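PDB 6JAX: group II chitinase from Ostrinia furnacalis, which probably hydrolyses internal linkages of chitin as a family 18 endochitinase, the piece described being one catalytic domain of a much longer chitin-binding protein. Local coordinates for residues C11-W16 with I39-A44; S17-G22 with D56-Y61; G84-S89 with D126-K131. All blocks are in the same frame, centred on the assembly; numbering follows the deposited sequence. Where two conformers were deposited one is given.

Interaction 1. Residues C11-W16 with I39-A44; sequences CYYTNW and IVYGFA. With GCS (2-amino-2-deoxy-beta-D-glucopyranose), chain C.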
loop_
_atom_site.group_PDB
_atom_site.type_symbol
_atom_site.label_atom_id
_atom_site.label_comp_id
_atom_site.label_asym_id
_atom_site.label_seq_id
_atom_site.Cartn_x
_atom_site.Cartn_y
_atom_site.Cartn_z
ATOM N N CYS A 11 3.106 -2.631 -8.013
ATOM C CA CYS A 11 2.899 -3.804 -7.167
ATOM C C CYS A 11 3.889 -3.781 -6.017
ATOM O O CYS A 11 5.100 -3.809 -6.245
ATOM C CB CYS A 11 3.100 -5.088 -7.970
ATOM S SG CYS A 11 1.945 -5.298 -9.309
ATOM N N TYR A 12 3.391 -3.790 -4.782
ATOM C CA TYR A 12 4.305 -3.969 -3.663
ATOM C C TYR A 12 4.631 -5.446 -3.491
ATOM O O TYR A 12 3.738 -6.302 -3.508
ATOM C CB TYR A 12 3.732 -3.386 -2.364
ATOM C CG TYR A 12 3.984 -1.898 -2.273
ATOM C CD1 TYR A 12 5.176 -1.397 -1.740
ATOM C CD2 TYR A 12 3.033 -0.996 -2.750
ATOM C CE1 TYR A 12 5.409 -0.025 -1.689
ATOM C CE2 TYR A 12 3.272 0.369 -2.727
ATOM C CZ TYR A 12 4.454 0.842 -2.192
ATOM O OH TYR A 12 4.675 2.202 -2.167
ATOM N N TYR A 13 5.917 -5.728 -3.337
ATOM C CA TYR A 13 6.462 -7.026 -2.965
ATOM C C TYR A 13 6.873 -6.939 -1.495
ATOM O O TYR A 13 7.333 -5.893 -1.044
ATOM C CB TYR A 13 7.672 -7.362 -3.860
ATOM C CG TYR A 13 8.455 -8.542 -3.346
ATOM C CD1 TYR A 13 8.093 -9.833 -3.698
ATOM C CD2 TYR A 13 9.532 -8.363 -2.474
ATOM C CE1 TYR A 13 8.798 -10.938 -3.192
ATOM C CE2 TYR A 13 10.220 -9.450 -1.960
ATOM C CZ TYR A 13 9.848 -10.722 -2.310
ATOM O OH TYR A 13 10.555 -11.786 -1.784
ATOM N N THR A 14 6.694 -8.028 -0.731
ATOM C CA THR A 14 7.128 -8.023 0.670
ATOM C C THR A 14 8.080 -9.189 0.932
ATOM O O THR A 14 7.763 -10.341 0.609
ATOM C CB THR A 14 5.933 -8.062 1.650
ATOM O OG1 THR A 14 5.223 -9.313 1.554
ATOM C CG2 THR A 14 4.964 -6.933 1.340
ATOM N N ASN A 15 9.266 -8.892 1.481
ATOM C CA ASN A 15 10.209 -9.985 1.710
ATOM C C ASN A 15 9.723 -10.940 2.799
ATOM O O ASN A 15 10.045 -12.138 2.746
ATOM C CB ASN A 15 11.633 -9.459 2.003
ATOM C CG ASN A 15 11.738 -8.614 3.268
ATOM O OD1 ASN A 15 10.750 -8.354 3.956
ATOM N ND2 ASN A 15 12.967 -8.154 3.566
ATOM N N TRP A 16 8.907 -10.469 3.751
ATOM C CA TRP A 16 8.541 -11.358 4.849
ATOM C C TRP A 16 7.470 -12.375 4.464
ATOM O O TRP A 16 7.208 -13.294 5.249
ATOM C CB TRP A 16 8.096 -10.547 6.088
ATOM C CG TRP A 16 6.840 -9.759 5.945
ATOM C CD1 TRP A 16 5.560 -10.167 6.257
ATOM C CD2 TRP A 16 6.727 -8.402 5.490
ATOM N NE1 TRP A 16 4.667 -9.150 6.003
ATOM C CE2 TRP A 16 5.355 -8.061 5.523
ATOM C CE3 TRP A 16 7.651 -7.453 5.029
ATOM C CZ2 TRP A 16 4.884 -6.799 5.130
ATOM C CZ3 TRP A 16 7.181 -6.198 4.645
ATOM C CH2 TRP A 16 5.810 -5.884 4.701
ATOM N N ILE A 39 7.464 -2.716 -9.682
ATOM C CA ILE A 39 7.499 -3.532 -8.479
ATOM C C ILE A 39 8.284 -2.755 -7.441
ATOM O O ILE A 39 9.357 -2.219 -7.748
ATOM C CB ILE A 39 8.138 -4.912 -8.732
ATOM C CG1 ILE A 39 7.290 -5.735 -9.691
ATOM C CG2 ILE A 39 8.302 -5.672 -7.427
ATOM C CD1 ILE A 39 8.068 -6.937 -10.242
ATOM N N VAL A 40 7.760 -2.687 -6.221
ATOM C CA VAL A 40 8.410 -1.962 -5.134
ATOM C C VAL A 40 8.702 -2.953 -4.018
ATOM O O VAL A 40 7.783 -3.606 -3.511
ATOM C CB VAL A 40 7.549 -0.807 -4.608
ATOM C CG1 VAL A 40 8.310 -0.071 -3.496
ATOM C CG2 VAL A 40 7.172 0.163 -5.751
ATOM N N TYR A 41 9.970 -3.038 -3.623
ATOM C CA TYR A 41 10.448 -4.048 -2.678
ATOM C C TYR A 41 10.288 -3.522 -1.256
ATOM O O TYR A 41 11.002 -2.606 -0.851
ATOM C CB TYR A 41 11.911 -4.363 -2.974
ATOM C CG TYR A 41 12.489 -5.558 -2.250
ATOM C CD1 TYR A 41 12.730 -5.525 -0.878
ATOM C CD2 TYR A 41 12.829 -6.705 -2.956
ATOM C CE1 TYR A 41 13.280 -6.607 -0.224
ATOM C CE2 TYR A 41 13.393 -7.792 -2.320
ATOM C CZ TYR A 41 13.615 -7.749 -0.955
ATOM O OH TYR A 41 14.163 -8.840 -0.306
ATOM N N GLY A 42 9.399 -4.132 -0.473
ATOM C CA GLY A 42 9.226 -3.750 0.921
ATOM C C GLY A 42 9.911 -4.766 1.816
ATOM O O GLY A 42 9.634 -5.960 1.720
ATOM N N PHE A 43 10.833 -4.301 2.665
ATOM C CA PHE A 43 11.311 -2.931 2.853
ATOM C C PHE A 43 12.803 -2.981 3.138
ATOM O O PHE A 43 13.302 -3.987 3.652
ATOM C CB PHE A 43 10.668 -2.270 4.070
ATOM C CG PHE A 43 9.228 -1.977 3.922
ATOM C CD1 PHE A 43 8.814 -0.931 3.124
ATOM C CD2 PHE A 43 8.284 -2.696 4.644
ATOM C CE1 PHE A 43 7.477 -0.639 2.994
ATOM C CE2 PHE A 43 6.939 -2.398 4.522
ATOM C CZ PHE A 43 6.543 -1.367 3.685
ATOM N N ALA A 44 13.502 -1.886 2.870
ATOM C CA ALA A 44 14.721 -1.563 3.598
ATOM C C ALA A 44 14.358 -0.651 4.768
ATOM O O ALA A 44 13.274 -0.072 4.819
ATOM C CB ALA A 44 15.730 -0.880 2.676
HETATM C C1 GCS C . 8.282 -9.272 9.663
HETATM C C2 GCS C . 7.060 -9.192 10.574
HETATM C C3 GCS C . 5.901 -8.625 9.846
HETATM C C4 GCS C . 6.158 -7.194 9.506
HETATM C C5 GCS C . 7.412 -7.158 8.621
HETATM C C6 GCS C . 7.773 -5.736 8.300
HETATM N N2 GCS C . 6.638 -10.505 11.146
HETATM O O3 GCS C . 4.701 -8.745 10.661
HETATM O O4 GCS C . 5.001 -6.672 8.815
HETATM O O5 GCS C . 8.587 -7.844 9.216
HETATM O O6 GCS C . 8.159 -5.084 9.479
HETATM O O HOH W 1 10.782 -5.779 5.232
#
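With CG anti to the backbone N in both Tyr13 (chi1 168°) and Tyr41 (chi1 -170°), the two phenol side chains run side by side off neighbouring parallel strands, 8-14 and 38-46, of the family 18 TIM barrel. Tyr13 CE2 lies above a face of the Tyr41 ring, near its rim and 3.6 Å from Tyr41 CE2; helix 65-70 packs against both residues. On the other side of the sheet Tyr12 and Val40 also point the same way, and Val40 CG1 comes within 3.4 Å of Tyr12 CE1. Four backbone bonds lace the strands, from Val40 N to Cys11 O at one end to Asn15 N to Gly42 O at the other.

Past the strand end, Trp16 turns its indole so that CH2 meets Phe43 CE2 at 3.7 Å, rim to rim. One indole face lies over Thr14 CB; the opposite face carries the glucosamine of chain C, whose C5 is 3.4 Å from Trp16 CD2. Asn15 ND2 is bonded to Asp60 OD1. The peptide between Gly42 and Phe43 is cis, and its N-H, on Phe43 N, goes to a water 3.0 Å away that donates in turn to Asn15 OD1 at 2.9 Å.

Interaction 2. Residues S17-G22 with D56-Y61; sequences SWYRPG and DTWSDY. With GCS (2-amino-2-deoxy-beta-D-glucopyranose), chain B.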
loop_
_atom_site.group_PDB
_atom_site.type_symbol
_atom_site.label_atom_id
_atom_site.label_comp_id
_atom_site.label_asym_id
_atom_site.label_seq_id
_atom_site.Cartn_x
_atom_site.Cartn_y
_atom_site.Cartn_z
ATOM N N SER A 17 6.863 -12.255 3.282
ATOM C CA SER A 17 5.898 -13.247 2.824
ATOM C C SER A 17 6.551 -14.597 2.541
ATOM O O SER A 17 5.842 -15.593 2.360
ATOM C CB SER A 17 5.164 -12.723 1.577
ATOM O OG SER A 17 6.049 -12.434 0.509
ATOM N N TRP A 18 7.884 -14.645 2.522
ATOM C CA TRP A 18 8.612 -15.904 2.404
ATOM C C TRP A 18 8.355 -16.807 3.602
ATOM O O TRP A 18 8.310 -18.038 3.465
ATOM C CB TRP A 18 10.104 -15.592 2.301
ATOM C CG TRP A 18 10.978 -16.696 1.841
ATOM C CD1 TRP A 18 10.670 -17.677 0.945
ATOM C CD2 TRP A 18 12.338 -16.898 2.213
ATOM N NE1 TRP A 18 11.761 -18.494 0.749
ATOM C CE2 TRP A 18 12.799 -18.033 1.516
ATOM C CE3 TRP A 18 13.221 -16.222 3.064
ATOM C CZ2 TRP A 18 14.099 -18.518 1.653
ATOM C CZ3 TRP A 18 14.515 -16.705 3.197
ATOM C CH2 TRP A 18 14.938 -17.844 2.499
ATOM N N TYR A 19 8.216 -16.206 4.784
ATOM C CA TYR A 19 8.129 -16.919 6.059
ATOM C C TYR A 19 6.671 -17.217 6.394
ATOM O O TYR A 19 6.107 -16.714 7.369
ATOM C CB TYR A 19 8.773 -16.103 7.170
ATOM C CG TYR A 19 10.208 -15.692 6.930
ATOM C CD1 TYR A 19 11.250 -16.573 7.186
ATOM C CD2 TYR A 19 10.526 -14.412 6.466
ATOM C CE1 TYR A 19 12.565 -16.216 6.981
ATOM C CE2 TYR A 19 11.857 -14.035 6.262
ATOM C CZ TYR A 19 12.870 -14.944 6.522
ATOM O OH TYR A 19 14.195 -14.605 6.334
ATOM N N ARG A 20 6.058 -18.016 5.529
ATOM C CA ARG A 20 4.681 -18.461 5.677
ATOM C C ARG A 20 4.605 -19.940 5.346
ATOM O O ARG A 20 5.379 -20.436 4.519
ATOM C CB ARG A 20 3.731 -17.676 4.757
ATOM C CG ARG A 20 3.635 -16.224 5.175
ATOM C CD ARG A 20 2.613 -15.419 4.367
ATOM N NE ARG A 20 2.579 -14.051 4.894
ATOM C CZ ARG A 20 2.306 -12.968 4.174
ATOM N NH1 ARG A 20 2.021 -13.077 2.887
ATOM N NH2 ARG A 20 2.339 -11.769 4.746
ATOM N N PRO A 21 3.690 -20.667 5.976
ATOM C CA PRO A 21 3.612 -22.116 5.758
ATOM C C PRO A 21 2.880 -22.482 4.478
ATOM O O PRO A 21 2.032 -21.739 3.978
ATOM C CB PRO A 21 2.822 -22.599 6.978
ATOM C CG PRO A 21 1.895 -21.460 7.257
ATOM C CD PRO A 21 2.702 -20.200 6.959
ATOM N N GLY A 22 3.213 -23.670 3.966
ATOM C CA GLY A 22 2.449 -24.264 2.877
ATOM C C GLY A 22 2.252 -23.320 1.709
ATOM O O GLY A 22 3.199 -22.701 1.204
ATOM N N ASP A 56 16.351 -7.696 6.295
ATOM C CA ASP A 56 16.433 -9.127 6.588
ATOM C C ASP A 56 17.602 -9.682 5.774
ATOM O O ASP A 56 17.424 -10.059 4.618
ATOM C CB ASP A 56 15.108 -9.795 6.238
ATOM C CG ASP A 56 15.134 -11.310 6.396
ATOM O OD1 ASP A 56 16.130 -11.866 6.888
ATOM O OD2 ASP A 56 14.134 -11.939 6.019
ATOM N N THR A 57 18.800 -9.726 6.379
ATOM C CA THR A 57 19.965 -10.111 5.586
ATOM C C THR A 57 19.845 -11.532 5.051
ATOM O O THR A 57 20.324 -11.812 3.947
ATOM C CB THR A 57 21.255 -9.966 6.388
ATOM O OG1 THR A 57 21.145 -10.717 7.599
ATOM C CG2 THR A 57 21.485 -8.495 6.723
ATOM N N TRP A 58 19.205 -12.433 5.800
ATOM C CA TRP A 58 19.076 -13.815 5.332
ATOM C C TRP A 58 18.352 -13.887 3.988
ATOM O O TRP A 58 18.789 -14.592 3.077
ATOM C CB TRP A 58 18.350 -14.666 6.379
ATOM C CG TRP A 58 18.064 -16.109 5.974
ATOM C CD1 TRP A 58 16.829 -16.698 5.863
ATOM C CD2 TRP A 58 19.022 -17.134 5.670
ATOM N NE1 TRP A 58 16.963 -18.022 5.507
ATOM C CE2 TRP A 58 18.296 -18.313 5.374
ATOM C CE3 TRP A 58 20.417 -17.168 5.600
ATOM C CZ2 TRP A 58 18.923 -19.513 5.022
ATOM C CZ3 TRP A 58 21.039 -18.361 5.239
ATOM C CH2 TRP A 58 20.293 -19.514 4.957
ATOM N N SER A 59 17.236 -13.173 3.846
ATOM C CA SER A 59 16.547 -13.215 2.558
ATOM C C SER A 59 17.175 -12.240 1.564
ATOM O O SER A 59 17.591 -12.636 0.470
ATOM C CB SER A 59 15.056 -12.922 2.734
ATOM O OG SER A 59 14.861 -11.631 3.297
ATOM N N ASP A 60 17.256 -10.965 1.952
ATOM C CA ASP A 60 17.658 -9.899 1.037
ATOM C C ASP A 60 19.023 -10.164 0.422
ATOM O O ASP A 60 19.236 -9.902 -0.768
ATOM C CB ASP A 60 17.697 -8.549 1.775
ATOM C CG ASP A 60 16.383 -8.187 2.421
ATOM O OD1 ASP A 60 15.339 -8.723 2.001
ATOM O OD2 ASP A 60 16.401 -7.357 3.351
ATOM N N TYR A 61 19.982 -10.609 1.239
ATOM C CA TYR A 61 21.366 -10.798 0.822
ATOM C C TYR A 61 21.706 -12.272 0.636
ATOM O O TYR A 61 22.067 -12.701 -0.464
ATOM C CB TYR A 61 22.322 -10.182 1.859
ATOM C CG TYR A 61 22.297 -8.668 1.973
ATOM C CD1 TYR A 61 21.893 -7.877 0.907
ATOM C CD2 TYR A 61 22.703 -8.036 3.146
ATOM C CE1 TYR A 61 21.888 -6.489 1.005
ATOM C CE2 TYR A 61 22.701 -6.638 3.253
ATOM C CZ TYR A 61 22.290 -5.880 2.174
ATOM O OH TYR A 61 22.283 -4.503 2.264
HETATM C C1 GCS B . 11.521 -13.552 10.642
HETATM C C2 GCS B . 12.081 -12.522 9.686
HETATM C C3 GCS B . 11.351 -11.214 9.716
HETATM C C4 GCS B . 9.831 -11.249 9.734
HETATM C C5 GCS B . 9.305 -12.464 10.543
HETATM C C6 GCS B . 7.972 -12.961 10.099
HETATM N N2 GCS B . 13.524 -12.349 10.060
HETATM O O1 GCS B . 12.146 -14.743 10.417
HETATM O O3 GCS B . 11.779 -10.483 8.537
HETATM O O4 GCS B . 9.380 -9.985 10.312
HETATM O O5 GCS B . 10.063 -13.718 10.388
HETATM O O6 GCS B . 7.850 -14.249 10.662
#
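Tyr19 and Asp56 reach for each other from opposite directions and meet edge-on: Tyr19 OH donates to Asp56 OD2 at 2.7 Å, and OD2 receives it on its syn lone pair. The carboxylate is turned 30° from the ring plane, and OD2 lies in that plane, at the rim of the phenol, also close to CE2. One face of the same ring meets the ligand. Over its centre sits O1 of the glucosamine of chain B, 3.7 Å above the plane, and C2 of the same sugar is 3.8 Å from Tyr19 CE2.

Trp58 comes in obliquely beside this pair. Its CD1 is 3.4 Å from Tyr19 OH, which lies in the indole plane at the edge, so the hydroxyl is flanked by the five-membered ring as well as by the acid. Trp18 has CG anti to its own N (chi1 -165°), which sends the indole across to the helix; Trp18 CZ3 meets Trp58 CD1 at 3.5 Å. The two side chains cross at about a right angle, yet their ring planes are only 29° apart, slid so far that they barely overlap. Ser59 CB also touches Trp18, 3.8 Å from CE3.

Asp56 has a second role as N-cap of helix 57-62: its OD1 takes a weak bond from Ser59 N. Its own backbone N donates to Asp60 OD2, which it approaches from above the carboxylate plane.

In the fold, the contact ties the loop that follows barrel strand 8-14 to the helix that follows hairpin strand 52-54. Phe65, at the start of helix 65-70, packs on both Trp18 and Ser59, while Asp60 leans on Ala54 of strand 52-54.

Interaction 3. Residues G84-S89 with D126-K131; sequences GGWNDS and DWEYPK. With GCS (2-amino-2-deoxy-beta-D-glucopyranose), chain D; GCS (2-amino-2-deoxy-beta-D-glucopyranose), chain E; GCS (2-amino-2-deoxy-beta-D-glucopyranose), chain C; GCS (2-amino-2-deoxy-beta-D-glucopyranose), chain F.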
loop_
_atom_site.group_PDB
_atom_site.type_symbol
_atom_site.label_atom_id
_atom_site.label_comp_id
_atom_site.label_asym_id
_atom_site.label_seq_id
_atom_site.Cartn_x
_atom_site.Cartn_y
_atom_site.Cartn_z
ATOM N N GLY A 84 11.280 2.069 4.812
ATOM C CA GLY A 84 10.366 2.407 5.883
ATOM C C GLY A 84 9.359 1.318 6.184
ATOM O O GLY A 84 9.723 0.196 6.558
ATOM N N GLY A 85 8.084 1.648 6.018
ATOM C CA GLY A 85 7.005 0.776 6.430
ATOM C C GLY A 85 6.563 1.101 7.846
ATOM O O GLY A 85 7.186 1.878 8.568
ATOM N N TRP A 86 5.444 0.485 8.250
ATOM C CA TRP A 86 4.828 0.831 9.532
ATOM C C TRP A 86 5.775 0.600 10.709
ATOM O O TRP A 86 5.981 1.496 11.540
ATOM C CB TRP A 86 3.545 0.027 9.728
ATOM C CG TRP A 86 2.883 0.287 11.060
ATOM C CD1 TRP A 86 2.972 -0.477 12.194
ATOM C CD2 TRP A 86 2.033 1.389 11.384
ATOM N NE1 TRP A 86 2.221 0.085 13.204
ATOM C CE2 TRP A 86 1.627 1.228 12.730
ATOM C CE3 TRP A 86 1.566 2.494 10.666
ATOM C CZ2 TRP A 86 0.780 2.133 13.367
ATOM C CZ3 TRP A 86 0.718 3.387 11.299
ATOM C CH2 TRP A 86 0.335 3.195 12.638
ATOM N N ASN A 87 6.334 -0.608 10.826
ATOM C CA ASN A 87 7.139 -0.911 12.011
ATOM C C ASN A 87 8.358 0.001 12.097
ATOM O O ASN A 87 8.733 0.456 13.188
ATOM C CB ASN A 87 7.594 -2.370 11.998
ATOM C CG ASN A 87 6.487 -3.345 12.352
ATOM O OD1 ASN A 87 5.334 -2.967 12.537
ATOM N ND2 ASN A 87 6.840 -4.627 12.424
ATOM N N ASP A 88 9.012 0.263 10.961
ATOM C CA ASP A 88 10.202 1.106 11.008
ATOM C C ASP A 88 9.855 2.549 11.318
ATOM O O ASP A 88 10.741 3.320 11.705
ATOM C CB ASP A 88 10.986 1.031 9.694
ATOM C CG ASP A 88 12.478 1.271 9.895
ATOM O OD1 ASP A 88 13.046 0.685 10.846
ATOM O OD2 ASP A 88 13.079 2.030 9.107
ATOM N N SER A 89 8.595 2.934 11.163
ATOM C CA SER A 89 8.194 4.308 11.417
ATOM C C SER A 89 7.834 4.558 12.879
ATOM O O SER A 89 7.363 5.649 13.212
ATOM C CB SER A 89 7.015 4.683 10.517
ATOM O OG SER A 89 7.369 4.554 9.149
ATOM N N ASP A 126 8.483 5.314 2.314
ATOM C CA ASP A 126 7.279 4.886 3.023
ATOM C C ASP A 126 7.423 5.189 4.516
ATOM O O ASP A 126 7.338 4.302 5.360
ATOM C CB ASP A 126 6.989 3.399 2.810
ATOM C CG ASP A 126 5.639 2.976 3.385
ATOM O OD1 ASP A 126 4.808 3.858 3.695
ATOM O OD2 ASP A 126 5.410 1.759 3.525
ATOM N N TRP A 127 7.639 6.464 4.837
ATOM C CA TRP A 127 7.648 6.907 6.227
ATOM C C TRP A 127 6.209 7.163 6.648
ATOM O O TRP A 127 5.513 7.980 6.036
ATOM C CB TRP A 127 8.487 8.178 6.363
ATOM C CG TRP A 127 8.459 8.822 7.731
ATOM C CD1 TRP A 127 8.077 8.250 8.915
ATOM C CD2 TRP A 127 8.902 10.151 8.051
ATOM N NE1 TRP A 127 8.208 9.162 9.947
ATOM C CE2 TRP A 127 8.714 10.333 9.440
ATOM C CE3 TRP A 127 9.411 11.210 7.292
ATOM C CZ2 TRP A 127 9.035 11.529 10.085
ATOM C CZ3 TRP A 127 9.739 12.409 7.939
ATOM C CH2 TRP A 127 9.544 12.551 9.321
ATOM N N GLU A 128 5.751 6.457 7.684
ATOM C CA GLU A 128 4.365 6.549 8.137
ATOM C C GLU A 128 4.337 7.153 9.545
ATOM O O GLU A 128 4.310 6.415 10.525
ATOM C CB GLU A 128 3.697 5.145 8.079
ATOM C CG GLU A 128 3.796 4.544 6.671
ATOM C CD GLU A 128 2.957 3.302 6.449
ATOM O OE1 GLU A 128 2.274 2.853 7.386
ATOM O OE2 GLU A 128 2.993 2.769 5.313
ATOM N N TYR A 129 4.332 8.486 9.673
ATOM C CA TYR A 129 4.243 9.509 8.621
ATOM C C TYR A 129 4.999 10.730 9.126
ATOM O O TYR A 129 5.168 10.882 10.341
ATOM C CB TYR A 129 2.782 9.913 8.337
ATOM C CG TYR A 129 1.958 8.798 7.772
ATOM C CD1 TYR A 129 1.992 8.517 6.406
ATOM C CD2 TYR A 129 1.198 7.988 8.601
ATOM C CE1 TYR A 129 1.268 7.471 5.877
ATOM C CE2 TYR A 129 0.467 6.937 8.075
ATOM C CZ TYR A 129 0.494 6.700 6.715
ATOM O OH TYR A 129 -0.219 5.648 6.193
ATOM N N PRO A 130 5.435 11.614 8.230
ATOM C CA PRO A 130 5.992 12.892 8.696
ATOM C C PRO A 130 4.989 13.577 9.612
ATOM O O PRO A 130 3.790 13.607 9.323
ATOM C CB PRO A 130 6.207 13.691 7.403
ATOM C CG PRO A 130 6.227 12.682 6.310
ATOM C CD PRO A 130 5.312 11.565 6.760
ATOM N N LYS A 131 5.492 14.104 10.732
ATOM C CA LYS A 131 4.705 14.828 11.732
ATOM C C LYS A 131 3.825 13.865 12.523
ATOM O O LYS A 131 3.969 13.744 13.741
ATOM C CB LYS A 131 3.859 15.933 11.087
ATOM C CG LYS A 131 3.710 17.204 11.924
ATOM C CD LYS A 131 2.730 17.024 13.067
ATOM C CE LYS A 131 2.628 18.321 13.894
ATOM N NZ LYS A 131 1.742 18.108 15.053
HETATM C C1 GCS D . 0.173 -2.697 11.090
HETATM C C2 GCS D . -0.415 -2.071 12.343
HETATM C C3 GCS D . -1.630 -1.263 12.040
HETATM C C4 GCS D . -1.403 -0.230 10.964
HETATM C C5 GCS D . -0.845 -0.934 9.724
HETATM C C6 GCS D . -0.494 0.037 8.645
HETATM N N2 GCS D . -0.752 -3.164 13.313
HETATM O O3 GCS D . -2.074 -0.668 13.291
HETATM O O4 GCS D . -2.630 0.384 10.540
HETATM O O5 GCS D . 0.378 -1.660 10.045
HETATM O O6 GCS D . 0.253 -0.653 7.672
HETATM C C1 GCS E . 4.247 -5.708 9.577
HETATM C C2 GCS E . 3.434 -4.818 8.656
HETATM C C3 GCS E . 2.709 -3.766 9.432
HETATM C C4 GCS E . 1.790 -4.349 10.472
HETATM C C5 GCS E . 2.491 -5.417 11.320
HETATM C C6 GCS E . 1.455 -6.242 12.019
HETATM N N2 GCS E . 4.339 -4.202 7.632
HETATM O O3 GCS E . 1.923 -3.008 8.465
HETATM O O4 GCS E . 1.393 -3.366 11.433
HETATM O O5 GCS E . 3.326 -6.352 10.556
HETATM O O6 GCS E . 2.104 -6.920 13.054
HETATM C C1 GCS C . 8.282 -9.272 9.663
HETATM C C2 GCS C . 7.060 -9.192 10.574
HETATM C C3 GCS C . 5.901 -8.625 9.846
HETATM C C4 GCS C . 6.158 -7.194 9.506
HETATM C C5 GCS C . 7.412 -7.158 8.621
HETATM C C6 GCS C . 7.773 -5.736 8.300
HETATM N N2 GCS C . 6.638 -10.505 11.146
HETATM O O3 GCS C . 4.701 -8.745 10.661
HETATM O O4 GCS C . 5.001 -6.672 8.815
HETATM O O5 GCS C . 8.587 -7.844 9.216
HETATM O O6 GCS C . 8.159 -5.084 9.479
HETATM C C1 GCS F . -2.796 1.652 11.187
HETATM C C2 GCS F . -3.732 2.578 10.429
HETATM C C3 GCS F . -3.904 3.860 11.177
HETATM C C4 GCS F . -4.350 3.687 12.603
HETATM C C5 GCS F . -3.471 2.663 13.319
HETATM C C6 GCS F . -4.042 2.313 14.662
HETATM N N2 GCS F . -3.112 2.890 9.103
HETATM O O3 GCS F . -4.848 4.717 10.472
HETATM O O4 GCS F . -4.124 4.898 13.327
HETATM O O5 GCS F . -3.314 1.416 12.562
HETATM O O6 GCS F . -3.262 1.272 15.196
HETATM O O HOH W 2 7.635 8.256 12.590
#
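Two neighbouring parallel strands of the TIM barrel, 78-84 and 122-126, end here, and Gly84 pairs with Asp126 just before both chains turn into the loops of the substrate cleft. Asp126 and Glu128 are the last two acids of the DXXDXDXE signature of family 18. The final rung is the bond from Gly85 N to Asp126 O, 2.8 Å.

Ser89 then joins the two loops. With OG anti to its own carbonyl carbon (chi1 -60°), the hydroxyl accepts a nearly straight bond from Glu128 N, 2.9 Å and 173° at the hydrogen, and donates to Gly85 O at 2.7 Å. One side-chain oxygen therefore fixes the backbone of Glu128 and closes the turn of its own loop. The same OG lies at the edge of the Trp127 indole, whose NE1 donates to a water.

Beyond CG the Glu128 chain is extended and brings OE1 to the rim of Trp86, 3.4 Å from CE3 and in the indole plane, with the carboxylate turned 67° to the ring. Glu128 and Tyr129 are joined by a cis peptide, and CB of Glu128 sits over the centre of the Tyr129 ring.

Trp86 also presents a face to the ligand: C4 of the chain D glucosamine lies 3.7 Å above its centre, and C1 of the chain F sugar is 3.8 Å from Trp86 CH2. The signature, at the C-terminal ends of the barrel strands, is the hallmark of family 18 chitinases; its last glutamate, here just past strand 122-126, acts as proton donor in relatives.

The three contacts follow one another along the bound glucosamine chain: Tyr19 of interaction 2 faces the chain B sugar, Trp16 of interaction 1 the next one, chain C, and Trp86 of interaction 3 those farther on, chains D and F. Interactions 1 and 2, with centres 12 Å apart, are joined by Asp60 of interaction 2, whose OD1 lies 2.6 Å from Tyr41 OH and 2.9 Å from Asn15 ND2, both probable hydrogen bonds. Interactions 1 and 3 meet where Ala44 O probably accepts from Gly84 N at 2.9 Å and Phe43 CZ packs 3.5 Å from Gly85 CA. Interactions 2 and 3 do not touch; their nearest atoms are about 10 Å apart.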